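Local atomic coordinates of probable transcriptional regulator, TetR family protein (Rhodococcus sp., PDB entry 3BJB), a protein that probably acts as a TetR-family transcriptional regulator, binding regulatory DNA through a predicted helix-turn-helix motif. Residues Lys38-Val43 with Met120-Ser125; Ala72-Gln77 with Gly136-Ala141; Asp79-Gly84 with Val104-Gly109; Asp97-Val102 with Leu197-Leu202; Gln144-Ala149 with Leu165-Trp170. All coordinates share one frame; numbering follows the deposited sequence.

The five contacts run along one all-helical subunit, from beside the predicted helix-turn-helix to its C-terminal end; interactions 1, 4 and 5 all touch the second subunit. The centres of interactions 1 and 4 lie about 29 Å apart. Helix 66-86 carries one half of interactions 2 and 3, whose centres are about 12 Å apart. Helix 95-111 is shared by interactions 3 and 4, helix 134-150 by interactions 2 and 5. Interactions 1 and 2 meet through selenomethionines, Met120 SE lying 3.6 Å from Met74 CE. Interactions 4 and 5 have centres about 8 Å apart and form one apolar core. A sulfate, presumably picked up during crystallisation, sits at Arg108 in interaction 3.

Interaction 1: residues Lys38-Val43 with Met120-Ser125; sequences KELARV and MIQSTS
The amide of Gln122 is the flat group that takes part here, and Leu40 meets it at its oxygen end: Leu40 CD1 stands 4.2 Å from Gln122 OE1. The same methyl lies 4.2 Å from Ser123 OG, placing it between two polar side chains on successive residues of helix 114-126. The contact is loose, burying about 100 Å² in all, and it rests on van der Waals touch. Leu40 reaches across a wide backbone gap, its CA being 8.6 Å from that of Gln122. Within the helix, Ser125 OG donates to Ile121 O at 3.2 Å, approaching from above the carbonyl plane, and Ser125 N bonds to the same oxygen. On the other segment, Val43 N bonds to Leu40 O at 2.7 Å, closing the turn that presents the leucine. Residues 38-43 link helix 22-37 to helix 45-51, next to the predicted helix-turn-helix motif, so Leu40 links the probable DNA-binding region to a helix of the C-terminal domain. Phe70 of helix 66-86 packs on both Leu40 and Ser123, while Gln122 also packs on Thr126 of the second subunit.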
# COMPACT_ATOMS: atom_id res chain seq x y z
N LYS B 38 11.20 13.07 11.77
CA LYS B 38 10.42 12.25 12.70
C LYS B 38 9.43 11.57 11.83
O LYS B 38 9.02 12.14 10.82
CB LYS B 38 9.66 13.09 13.72
CG LYS B 38 10.05 14.56 13.79
CD LYS B 38 9.43 15.35 14.96
CE LYS B 38 10.22 16.69 15.14
NZ LYS B 38 9.94 17.57 16.34
N GLU B 39 9.04 10.36 12.22
CA GLU B 39 7.85 9.68 11.70
C GLU B 39 6.57 10.58 11.64
O GLU B 39 6.51 11.67 12.28
CB GLU B 39 7.60 8.47 12.58
CG GLU B 39 7.45 8.91 14.03
CD GLU B 39 7.27 7.77 14.99
OE1 GLU B 39 6.34 6.93 14.77
OE2 GLU B 39 8.07 7.74 15.98
N LEU B 40 5.56 10.12 10.89
CA LEU B 40 4.35 10.90 10.59
C LEU B 40 3.61 11.23 11.89
O LEU B 40 3.26 12.37 12.13
CB LEU B 40 3.43 10.10 9.65
CG LEU B 40 2.58 10.63 8.48
CD1 LEU B 40 1.42 9.70 8.24
CD2 LEU B 40 2.09 12.01 8.63
N ALA B 41 3.41 10.22 12.74
CA ALA B 41 2.71 10.37 14.02
C ALA B 41 3.27 11.50 14.90
O ALA B 41 2.55 12.09 15.70
CB ALA B 41 2.74 9.04 14.79
N ARG B 42 4.54 11.82 14.70
CA ARG B 42 5.19 12.84 15.46
C ARG B 42 5.29 14.16 14.69
O ARG B 42 6.02 15.06 15.10
CB ARG B 42 6.56 12.32 15.87
CG ARG B 42 6.48 11.23 16.96
CD ARG B 42 7.84 10.66 17.34
NE ARG B 42 8.68 11.68 17.99
CZ ARG B 42 9.06 11.66 19.27
NH1 ARG B 42 8.71 10.64 20.06
NH2 ARG B 42 9.81 12.64 19.74
N VAL B 43 4.56 14.28 13.58
CA VAL B 43 4.57 15.52 12.80
C VAL B 43 3.30 16.32 13.04
O VAL B 43 2.21 15.89 12.69
CB VAL B 43 4.75 15.28 11.29
CG1 VAL B 43 4.74 16.59 10.54
CG2 VAL B 43 6.05 14.53 11.02
N MSE B 120 4.62 9.96 2.98
CA MSE B 120 3.87 10.30 1.79
C MSE B 120 3.06 9.13 1.31
O MSE B 120 1.91 9.29 0.92
CB MSE B 120 4.78 10.78 0.67
CG MSE B 120 5.62 12.01 1.00
SE MSE B 120 6.70 12.60 -0.55
CE MSE B 120 7.88 11.05 -0.75
N ILE B 121 3.68 7.96 1.31
CA ILE B 121 3.04 6.71 0.99
C ILE B 121 1.88 6.43 1.98
O ILE B 121 0.74 6.15 1.56
CB ILE B 121 4.08 5.56 1.04
CG1 ILE B 121 5.30 5.86 0.13
CG2 ILE B 121 3.44 4.18 0.79
CD1 ILE B 121 5.11 5.60 -1.33
N GLN B 122 2.12 6.51 3.29
CA GLN B 122 1.01 6.18 4.18
C GLN B 122 -0.11 7.12 3.98
O GLN B 122 -1.25 6.70 3.94
CB GLN B 122 1.38 6.13 5.64
CG GLN B 122 2.13 4.90 5.95
CD GLN B 122 2.69 4.91 7.36
OE1 GLN B 122 2.13 5.55 8.28
NE2 GLN B 122 3.82 4.20 7.55
N SER B 123 0.21 8.39 3.79
CA SER B 123 -0.80 9.41 3.52
C SER B 123 -1.65 9.11 2.30
O SER B 123 -2.84 9.25 2.35
CB SER B 123 -0.15 10.78 3.40
OG SER B 123 -0.05 11.37 4.68
N THR B 124 -1.03 8.67 1.23
CA THR B 124 -1.74 8.33 -0.03
C THR B 124 -2.56 7.02 0.03
O THR B 124 -3.55 6.84 -0.68
CB THR B 124 -0.72 8.32 -1.17
OG1 THR B 124 -0.32 9.67 -1.41
CG2 THR B 124 -1.27 7.69 -2.45
N SER B 125 -2.15 6.12 0.92
CA SER B 125 -2.92 4.92 1.22
C SER B 125 -4.21 5.26 1.95
O SER B 125 -5.26 4.87 1.51
CB SER B 125 -2.09 3.94 2.04
OG SER B 125 -1.03 3.46 1.27

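Interaction 2: residues Ala72-Gln77 with Gly136-Ala141; sequences AVMVDQ and GKVDRA
Met74 and Val138 set their side chains at about a right angle, Met74 CG lying 4.0 Å from Val138 CG1. This pair meets through a methylene on Met74 and a methyl branch on Val138. The Met74 chain leaves with CG trans to the backbone N (chi1 171°) and then bends at chi2 and chi3, which carries its end toward helix 114-126, where CE packs on Met120, while CG lies against Thr124. Val75 lies at a slant to its two partners. Its CG2 branch comes within 4.0 Å of Lys137 CB and also abuts Val138 CG1, although the modelled separation of those two methyls is too short to trust. Helices 66-86 and 134-150 run nearly parallel here, with local axes 9.3 Å apart at an angle of 13°, and Val75 CA is only 5.4 Å from Val138 CA. In TetR-family proteins the long helix that follows the helix-turn-helix domain connects it to the C-terminal domain; helix 66-86 has that place, and this contact packs its middle against a C-terminal-domain helix. Lys137 contributes the foot of its side chain, while its amine leads away from the other helix. Val138 is buried and reaches Ile78 as well, so it fits against successive turns of helix 66-86. Asp139 makes a long, weak ion pair with Arg181 of the second subunit.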
# COMPACT_ATOMS: atom_id res chain seq x y z
N ALA B 72 -0.31 16.66 -0.90
CA ALA B 72 0.25 17.77 -1.66
C ALA B 72 1.78 17.70 -1.71
O ALA B 72 2.36 18.12 -2.70
CB ALA B 72 -0.20 19.11 -1.08
N VAL B 73 2.42 17.21 -0.65
CA VAL B 73 3.89 17.06 -0.66
C VAL B 73 4.27 16.03 -1.71
O VAL B 73 5.13 16.29 -2.52
CB VAL B 73 4.52 16.70 0.72
CG1 VAL B 73 5.89 16.09 0.55
CG2 VAL B 73 4.62 17.92 1.62
N MSE B 74 3.59 14.88 -1.69
CA MSE B 74 3.75 13.84 -2.71
C MSE B 74 3.58 14.34 -4.17
O MSE B 74 4.41 14.07 -5.03
CB MSE B 74 2.76 12.73 -2.40
CG MSE B 74 2.64 11.67 -3.46
SE MSE B 74 3.79 10.13 -3.14
CE MSE B 74 5.54 10.93 -3.48
N VAL B 75 2.51 15.09 -4.44
CA VAL B 75 2.24 15.67 -5.76
C VAL B 75 3.38 16.59 -6.22
O VAL B 75 3.84 16.49 -7.39
CB VAL B 75 0.88 16.42 -5.76
CG1 VAL B 75 0.76 17.41 -6.91
CG2 VAL B 75 -0.26 15.43 -5.77
N ASP B 76 3.85 17.45 -5.31
CA ASP B 76 5.04 18.28 -5.56
C ASP B 76 6.29 17.43 -5.86
O ASP B 76 7.11 17.79 -6.70
CB ASP B 76 5.31 19.21 -4.37
CG ASP B 76 6.62 20.00 -4.51
OD1 ASP B 76 6.72 20.91 -5.38
OD2 ASP B 76 7.55 19.71 -3.71
N GLN B 77 6.40 16.29 -5.19
CA GLN B 77 7.59 15.45 -5.30
C GLN B 77 7.57 14.56 -6.53
O GLN B 77 8.61 14.16 -7.04
CB GLN B 77 7.77 14.61 -4.04
CG GLN B 77 8.24 15.46 -2.88
CD GLN B 77 9.73 15.59 -2.90
OE1 GLN B 77 10.44 14.57 -2.93
NE2 GLN B 77 10.22 16.83 -2.89
N GLY B 136 -6.42 12.02 -6.10
CA GLY B 136 -6.44 11.70 -7.53
C GLY B 136 -5.22 12.19 -8.30
O GLY B 136 -4.53 11.40 -8.94
N LYS B 137 -4.96 13.50 -8.23
CA LYS B 137 -3.79 14.14 -8.85
C LYS B 137 -2.51 13.31 -8.90
O LYS B 137 -1.78 13.40 -9.87
CB LYS B 137 -3.45 15.44 -8.15
CG LYS B 137 -4.25 16.63 -8.58
CD LYS B 137 -3.45 17.92 -8.37
CE LYS B 137 -4.33 19.16 -8.48
NZ LYS B 137 -4.91 19.27 -9.84
N VAL B 138 -2.21 12.53 -7.86
CA VAL B 138 -0.94 11.82 -7.85
C VAL B 138 -0.91 10.68 -8.86
O VAL B 138 0.08 10.48 -9.55
CB VAL B 138 -0.48 11.32 -6.43
CG1 VAL B 138 -0.86 12.32 -5.33
CG2 VAL B 138 -0.98 9.86 -6.13
N ASP B 139 -2.02 9.94 -8.96
CA ASP B 139 -2.17 8.92 -9.98
C ASP B 139 -1.97 9.54 -11.36
O ASP B 139 -1.26 8.98 -12.18
CB ASP B 139 -3.56 8.29 -9.92
CG ASP B 139 -4.04 8.06 -8.51
OD1 ASP B 139 -3.18 7.86 -7.59
OD2 ASP B 139 -5.29 8.13 -8.32
N ARG B 140 -2.60 10.69 -11.56
CA ARG B 140 -2.56 11.41 -12.83
C ARG B 140 -1.15 11.90 -13.15
O ARG B 140 -0.66 11.70 -14.28
CB ARG B 140 -3.54 12.60 -12.81
CG ARG B 140 -5.02 12.24 -12.92
CD ARG B 140 -5.89 13.51 -13.24
NE ARG B 140 -5.83 14.48 -12.13
CZ ARG B 140 -6.13 15.77 -12.20
NH1 ARG B 140 -6.56 16.33 -13.33
NH2 ARG B 140 -6.02 16.51 -11.10
N ALA B 141 -0.50 12.52 -12.17
CA ALA B 141 0.81 13.12 -12.39
C ALA B 141 1.76 12.01 -12.72
O ALA B 141 2.61 12.14 -13.59
CB ALA B 141 1.30 13.88 -11.18

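Interaction 3: residues Asp79-Gly84 with Val104-Gly109; sequences DRMGVG and VRATRG. With SO4 (sulfate ion), chain N.
Met81 and Ala106 supply the apolar part, with Met81 CE 3.9 Å from Ala106 CB. The selenomethionine chain is curled: CG sits between the backbone N and the carbonyl carbon (chi1 83°), and further bends turn the terminal methyl onto helix 95-111. That methyl also lies against the aliphatic stem of Arg105, at a modelled distance too short to rely on. Polar contact comes from Arg105, whose NH1 gives a weak but nearly straight bond (170°) to Gly84 O at 3.3 Å. The oxygen lies at the edge of the guanidinium, in its plane, and NH2 makes a weak bond to Ser88 O. With an alanine here, Gly84 O and Ser88 O would probably both lose their guanidinium donor, and the Met81 methyl would be freer to turn. A separate ionic group faces outward: Arg108 NH1 bonds to sulfate O1 at 2.5 Å, a short modelled distance, and pairs with Glu188, while Val104 CG1 covers one guanidinium face, 3.4 Å above its plane. The helices cross at 127°, with local axes 10.9 Å apart. This is inter-helix packing of the TetR C-terminal domain, where the end of the long connecting helix lies across helix 95-111.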
# COMPACT_ATOMS: atom_id res chain seq x y z
N ASP B 79 5.95 15.78 -9.17
CA ASP B 79 6.17 16.80 -10.19
C ASP B 79 7.66 17.05 -10.36
O ASP B 79 8.14 17.25 -11.47
CB ASP B 79 5.47 18.12 -9.85
CG ASP B 79 3.94 18.06 -10.01
OD1 ASP B 79 3.41 17.12 -10.66
OD2 ASP B 79 3.27 18.99 -9.48
N ARG B 80 8.39 17.02 -9.24
CA ARG B 80 9.81 17.38 -9.21
C ARG B 80 10.68 16.33 -9.86
O ARG B 80 11.71 16.65 -10.43
CB ARG B 80 10.28 17.56 -7.77
CG ARG B 80 11.19 18.76 -7.52
CD ARG B 80 10.43 19.84 -6.71
NE ARG B 80 11.32 20.77 -5.99
CZ ARG B 80 11.76 20.61 -4.74
NH1 ARG B 80 11.40 19.55 -4.02
NH2 ARG B 80 12.57 21.52 -4.21
N MSE B 81 10.27 15.06 -9.76
CA MSE B 81 11.09 13.97 -10.25
C MSE B 81 10.82 13.74 -11.73
O MSE B 81 11.69 13.24 -12.46
CB MSE B 81 10.90 12.69 -9.41
CG MSE B 81 9.68 11.80 -9.75
SE MSE B 81 10.00 10.53 -11.25
CE MSE B 81 11.74 9.84 -10.65
N GLY B 82 9.62 14.13 -12.17
CA GLY B 82 9.27 14.17 -13.58
C GLY B 82 10.15 15.15 -14.33
O GLY B 82 10.65 14.85 -15.41
N VAL B 83 10.33 16.34 -13.74
CA VAL B 83 11.25 17.36 -14.24
C VAL B 83 12.65 16.77 -14.40
O VAL B 83 13.24 16.84 -15.47
CB VAL B 83 11.31 18.59 -13.29
CG1 VAL B 83 12.40 19.58 -13.71
CG2 VAL B 83 9.96 19.28 -13.20
N GLY B 84 13.15 16.15 -13.32
CA GLY B 84 14.51 15.61 -13.26
C GLY B 84 14.72 14.39 -14.14
O GLY B 84 15.86 14.06 -14.49
N VAL B 104 12.40 2.92 -11.45
CA VAL B 104 13.71 2.73 -10.80
C VAL B 104 14.23 4.04 -10.19
O VAL B 104 14.69 4.06 -9.04
CB VAL B 104 14.77 2.14 -11.79
CG1 VAL B 104 16.19 2.22 -11.23
CG2 VAL B 104 14.43 0.69 -12.16
N ARG B 105 14.16 5.11 -10.97
CA ARG B 105 14.47 6.44 -10.47
C ARG B 105 13.64 6.87 -9.26
O ARG B 105 14.20 7.39 -8.31
CB ARG B 105 14.25 7.46 -11.58
CG ARG B 105 14.65 8.86 -11.22
CD ARG B 105 16.15 8.97 -11.17
NE ARG B 105 16.70 9.06 -12.52
CZ ARG B 105 16.70 10.17 -13.26
NH1 ARG B 105 16.20 11.32 -12.77
NH2 ARG B 105 17.22 10.13 -14.47
N ALA B 106 12.32 6.68 -9.30
CA ALA B 106 11.47 7.06 -8.18
C ALA B 106 11.73 6.19 -6.94
O ALA B 106 11.88 6.71 -5.82
CB ALA B 106 10.03 6.99 -8.59
N THR B 107 11.79 4.87 -7.13
CA THR B 107 12.06 3.94 -6.06
C THR B 107 13.33 4.38 -5.34
O THR B 107 13.38 4.44 -4.09
CB THR B 107 12.28 2.52 -6.60
OG1 THR B 107 11.16 2.12 -7.44
CG2 THR B 107 12.42 1.55 -5.47
N ARG B 108 14.36 4.72 -6.13
CA ARG B 108 15.62 5.07 -5.55
C ARG B 108 15.56 6.34 -4.74
O ARG B 108 15.95 6.32 -3.58
CB ARG B 108 16.72 5.10 -6.61
CG ARG B 108 17.27 3.70 -6.85
CD ARG B 108 18.16 3.72 -8.06
NE ARG B 108 18.48 2.36 -8.46
CZ ARG B 108 19.17 2.04 -9.53
NH1 ARG B 108 19.43 0.77 -9.78
NH2 ARG B 108 19.63 2.99 -10.31
N GLY B 109 15.01 7.40 -5.31
CA GLY B 109 14.84 8.66 -4.59
C GLY B 109 13.90 8.65 -3.40
O GLY B 109 14.09 9.40 -2.47
S SO4 N . 21.67 0.55 -12.79
O1 SO4 N . 21.39 0.49 -11.36
O2 SO4 N . 22.97 -0.09 -13.04
O3 SO4 N . 20.62 -0.18 -13.51
O4 SO4 N . 21.75 1.96 -13.19

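Interaction 4: residues Asp97-Val102 with Leu197-Leu202; sequences DAVYNV and LLLVNL
Val99 and Leu199 form the close part of this contact: Leu199 CD1 sits 3.9 Å from Val99 CG1 and 4.0 Å from Val99 CB, one leucine methyl laid at a slant against one flank of the valine. With CG1 trans to the backbone N (chi1 173°), Val99 turns that branch to Leu199 and leaves CG2 for Leu202. There the fit slackens, Leu202 CD2 being 4.5 Å from Val99 CG2. All three residues are buried, and Val99 is further enclosed by Met146, Ala150 and Leu166. Between the two leucines the chain makes a type I beta turn, with Leu202 N bonded to Leu199 O at 3.3 Å. On the solvent side its middle residues, Val200 and Asn201, are largely exposed, though both also touch Leu197 of the second subunit. Gln96 NE2 also bonds to Leu199 O, and Asp97 OD2 makes a salt bridge to Arg192, tying helix 95-111 to helix 184-198. Leu197 and Leu198 pack on Leu198 of the second subunit. The contact therefore backs the end of a dimer-forming helix, consistent with TetR-family dimers, in which the last two long helices of each subunit commonly build a four-helix bundle.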
# COMPACT_ATOMS: atom_id res chain seq x y z
N ASP B 97 10.66 -0.56 -21.13
CA ASP B 97 11.94 -0.16 -20.58
C ASP B 97 12.00 1.27 -20.02
O ASP B 97 12.52 1.52 -18.92
CB ASP B 97 12.95 -0.23 -21.70
CG ASP B 97 14.28 -0.59 -21.22
OD1 ASP B 97 15.11 0.36 -21.05
OD2 ASP B 97 14.49 -1.82 -20.99
N ALA B 98 11.50 2.22 -20.81
CA ALA B 98 11.54 3.59 -20.40
C ALA B 98 10.75 3.72 -19.09
O ALA B 98 11.11 4.48 -18.19
CB ALA B 98 10.98 4.48 -21.48
N VAL B 99 9.69 2.94 -18.99
CA VAL B 99 8.78 3.03 -17.88
C VAL B 99 9.44 2.39 -16.69
O VAL B 99 9.47 2.93 -15.60
CB VAL B 99 7.41 2.40 -18.23
CG1 VAL B 99 6.55 2.35 -17.03
CG2 VAL B 99 6.71 3.20 -19.36
N TYR B 100 10.05 1.25 -16.92
CA TYR B 100 10.96 0.70 -15.94
C TYR B 100 11.94 1.74 -15.40
O TYR B 100 12.16 1.81 -14.21
CB TYR B 100 11.73 -0.47 -16.53
CG TYR B 100 12.65 -1.03 -15.52
CD1 TYR B 100 12.15 -1.57 -14.33
CD2 TYR B 100 14.03 -1.01 -15.71
CE1 TYR B 100 12.97 -2.10 -13.38
CE2 TYR B 100 14.89 -1.55 -14.75
CZ TYR B 100 14.34 -2.09 -13.58
OH TYR B 100 15.14 -2.62 -12.59
N ASN B 101 12.56 2.53 -16.28
CA ASN B 101 13.58 3.49 -15.84
C ASN B 101 13.05 4.60 -14.93
O ASN B 101 13.78 5.10 -14.07
CB ASN B 101 14.35 4.11 -17.02
CG ASN B 101 15.26 3.11 -17.75
OD1 ASN B 101 15.38 3.16 -18.98
ND2 ASN B 101 15.90 2.20 -17.00
N VAL B 102 11.81 5.03 -15.15
CA VAL B 102 11.24 6.05 -14.29
C VAL B 102 10.95 5.47 -12.89
O VAL B 102 11.18 6.14 -11.87
CB VAL B 102 9.95 6.73 -14.89
CG1 VAL B 102 10.06 6.92 -16.36
CG2 VAL B 102 8.68 5.96 -14.57
N LEU B 197 5.61 -8.07 -17.57
CA LEU B 197 4.36 -8.77 -17.55
C LEU B 197 3.21 -7.82 -17.87
O LEU B 197 2.45 -8.07 -18.85
CB LEU B 197 4.18 -9.54 -16.24
CG LEU B 197 5.15 -10.72 -16.22
CD1 LEU B 197 5.11 -11.47 -14.91
CD2 LEU B 197 4.95 -11.71 -17.42
N LEU B 198 3.11 -6.73 -17.10
CA LEU B 198 1.96 -5.83 -17.20
C LEU B 198 1.88 -5.05 -18.49
O LEU B 198 0.78 -4.80 -18.96
CB LEU B 198 1.86 -4.86 -16.03
CG LEU B 198 1.39 -5.50 -14.71
CD1 LEU B 198 1.79 -4.74 -13.46
CD2 LEU B 198 -0.11 -5.70 -14.72
N LEU B 199 3.03 -4.69 -19.06
CA LEU B 199 3.05 -3.78 -20.22
C LEU B 199 3.34 -4.41 -21.59
O LEU B 199 3.79 -3.71 -22.50
CB LEU B 199 4.02 -2.62 -19.98
CG LEU B 199 3.92 -1.84 -18.67
CD1 LEU B 199 5.11 -0.89 -18.60
CD2 LEU B 199 2.58 -1.09 -18.57
N VAL B 200 3.06 -5.70 -21.74
CA VAL B 200 3.21 -6.38 -23.05
C VAL B 200 2.63 -5.60 -24.21
O VAL B 200 3.26 -5.52 -25.25
CB VAL B 200 2.58 -7.79 -23.11
CG1 VAL B 200 3.62 -8.85 -22.88
CG2 VAL B 200 1.38 -7.92 -22.14
N ASN B 201 1.45 -5.01 -24.03
CA ASN B 201 0.68 -4.42 -25.14
C ASN B 201 0.81 -2.91 -25.32
O ASN B 201 -0.04 -2.27 -25.95
CB ASN B 201 -0.79 -4.84 -25.01
CG ASN B 201 -0.94 -6.35 -24.86
OD1 ASN B 201 -0.55 -7.13 -25.74
ND2 ASN B 201 -1.50 -6.77 -23.72
N LEU B 202 1.88 -2.34 -24.76
CA LEU B 202 2.12 -0.91 -24.81
C LEU B 202 2.59 -0.37 -26.19
O LEU B 202 3.78 -0.43 -26.53
CB LEU B 202 3.09 -0.53 -23.70
CG LEU B 202 2.64 0.72 -22.95
CD1 LEU B 202 1.52 0.37 -22.00
CD2 LEU B 202 3.79 1.30 -22.19

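Interaction 5: residues Gln144-Ala149 with Leu165-Trp170; sequences QIMLDA and LLVQLW
Met146 and Val167 are the closest CA pair between 144-149 and 165-170, 9.9 Å apart, and one long side chain from the first helix crosses that gap. Met146, a selenomethionine, runs out straight before turning at its end: chi2 is 178°, and a chi3 of 95° swings CE off the line of the chain. This splits the contact between two neighbouring residues of the other helix. The selenium meets Val167, with SE 3.7 Å from Val167 CG1, while the terminal methyl meets Leu166, CE standing 3.4 Å from Leu166 CD2 and 4.1 Å from Leu166 CG. Both partners meet the selenomethionine at a slant, one at its selenium and the other at its methyl. The CE to CD2 approach is tight for two methyl groups, and the three side chains are buried. Leu103 of helix 95-111 packs on both Met146 and Leu166, and Cys195 of helix 184-198 lies against Leu166, so four helices of the C-terminal domain converge here. One turn further along, Trp170 bonds through NE1 to Thr107 OG1, and its ring meets that of Phe142 with the planes inclined at about 35°. The other side of helix 157-179 faces the second subunit, where Leu169 packs on Gln168 of the second subunit. Since the touching groups are methyls, a methine and a selenium that stands in for the methionine sulfur, dispersion and the exclusion of water probably hold the two helices together at this point, and shape rather than bond direction sets their fit.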
# COMPACT_ATOMS: atom_id res chain seq x y z
N GLN B 144 1.25 10.37 -16.16
CA GLN B 144 1.79 11.22 -17.24
C GLN B 144 3.31 11.24 -17.37
O GLN B 144 3.83 11.62 -18.42
CB GLN B 144 1.31 12.67 -17.13
CG GLN B 144 0.02 12.95 -17.85
CD GLN B 144 0.13 12.84 -19.36
OE1 GLN B 144 -0.88 12.81 -20.05
NE2 GLN B 144 1.36 12.79 -19.89
N ILE B 145 4.03 10.91 -16.32
CA ILE B 145 5.48 10.86 -16.41
C ILE B 145 5.90 9.63 -17.19
O ILE B 145 6.88 9.67 -17.95
CB ILE B 145 6.15 10.85 -15.04
CG1 ILE B 145 5.92 12.20 -14.35
CG2 ILE B 145 7.67 10.52 -15.16
CD1 ILE B 145 6.42 12.23 -12.93
N MSE B 146 5.13 8.56 -16.99
CA MSE B 146 5.40 7.26 -17.57
C MSE B 146 4.96 7.26 -19.02
O MSE B 146 5.68 6.80 -19.91
CB MSE B 146 4.64 6.18 -16.80
CG MSE B 146 4.92 6.15 -15.30
SE MSE B 146 3.82 4.75 -14.41
CE MSE B 146 5.12 3.32 -14.44
N LEU B 147 3.76 7.78 -19.24
CA LEU B 147 3.27 7.99 -20.58
C LEU B 147 4.31 8.76 -21.38
O LEU B 147 4.69 8.32 -22.45
CB LEU B 147 1.92 8.71 -20.54
CG LEU B 147 0.64 7.95 -20.96
CD1 LEU B 147 0.82 6.45 -21.29
CD2 LEU B 147 -0.49 8.14 -19.97
N ASP B 148 4.84 9.84 -20.81
CA ASP B 148 5.81 10.67 -21.49
C ASP B 148 7.12 9.94 -21.71
O ASP B 148 7.71 9.98 -22.80
CB ASP B 148 6.02 11.98 -20.73
CG ASP B 148 4.92 13.02 -21.01
OD1 ASP B 148 4.10 12.84 -21.93
OD2 ASP B 148 4.88 14.05 -20.30
N ALA B 149 7.57 9.25 -20.68
CA ALA B 149 8.81 8.51 -20.78
C ALA B 149 8.70 7.45 -21.86
O ALA B 149 9.64 7.23 -22.61
CB ALA B 149 9.19 7.88 -19.44
N LEU B 165 -2.62 -0.61 -12.97
CA LEU B 165 -2.10 -1.83 -12.34
C LEU B 165 -0.60 -1.75 -11.93
O LEU B 165 -0.22 -2.24 -10.87
CB LEU B 165 -2.35 -3.04 -13.25
CG LEU B 165 -3.82 -3.42 -13.54
CD1 LEU B 165 -3.88 -4.61 -14.50
CD2 LEU B 165 -4.58 -3.75 -12.30
N LEU B 166 0.24 -1.15 -12.77
CA LEU B 166 1.65 -1.01 -12.43
C LEU B 166 1.86 -0.11 -11.20
O LEU B 166 2.37 -0.60 -10.19
CB LEU B 166 2.49 -0.54 -13.62
CG LEU B 166 4.02 -0.55 -13.55
CD1 LEU B 166 4.61 -1.91 -13.20
CD2 LEU B 166 4.64 -0.02 -14.85
N VAL B 167 1.43 1.16 -11.24
CA VAL B 167 1.72 2.04 -10.07
C VAL B 167 1.11 1.47 -8.80
O VAL B 167 1.59 1.74 -7.71
CB VAL B 167 1.37 3.57 -10.24
CG1 VAL B 167 1.39 4.01 -11.69
CG2 VAL B 167 0.07 3.94 -9.57
N GLN B 168 0.08 0.65 -8.97
CA GLN B 168 -0.58 -0.01 -7.84
C GLN B 168 0.35 -1.05 -7.24
O GLN B 168 0.83 -0.87 -6.12
CB GLN B 168 -1.97 -0.59 -8.20
CG GLN B 168 -3.17 0.23 -7.59
CD GLN B 168 -2.82 0.97 -6.24
OE1 GLN B 168 -3.07 0.45 -5.13
NE2 GLN B 168 -2.23 2.18 -6.35
N LEU B 169 0.65 -2.09 -8.01
CA LEU B 169 1.73 -3.01 -7.71
C LEU B 169 3.02 -2.32 -7.23
O LEU B 169 3.73 -2.84 -6.37
CB LEU B 169 2.02 -3.88 -8.92
CG LEU B 169 3.20 -4.85 -8.89
CD1 LEU B 169 3.29 -5.60 -7.60
CD2 LEU B 169 3.00 -5.84 -10.01
N TRP B 170 3.32 -1.14 -7.75
CA TRP B 170 4.57 -0.49 -7.44
C TRP B 170 4.54 0.04 -6.03
O TRP B 170 5.44 -0.26 -5.24
CB TRP B 170 4.86 0.62 -8.43
CG TRP B 170 6.09 1.36 -8.09
CD1 TRP B 170 7.36 0.90 -8.18
CD2 TRP B 170 6.16 2.69 -7.60
NE1 TRP B 170 8.23 1.86 -7.77
CE2 TRP B 170 7.53 2.98 -7.42
CE3 TRP B 170 5.21 3.67 -7.30
CZ2 TRP B 170 7.98 4.20 -6.95
CZ3 TRP B 170 5.65 4.91 -6.83
CH2 TRP B 170 7.04 5.16 -6.65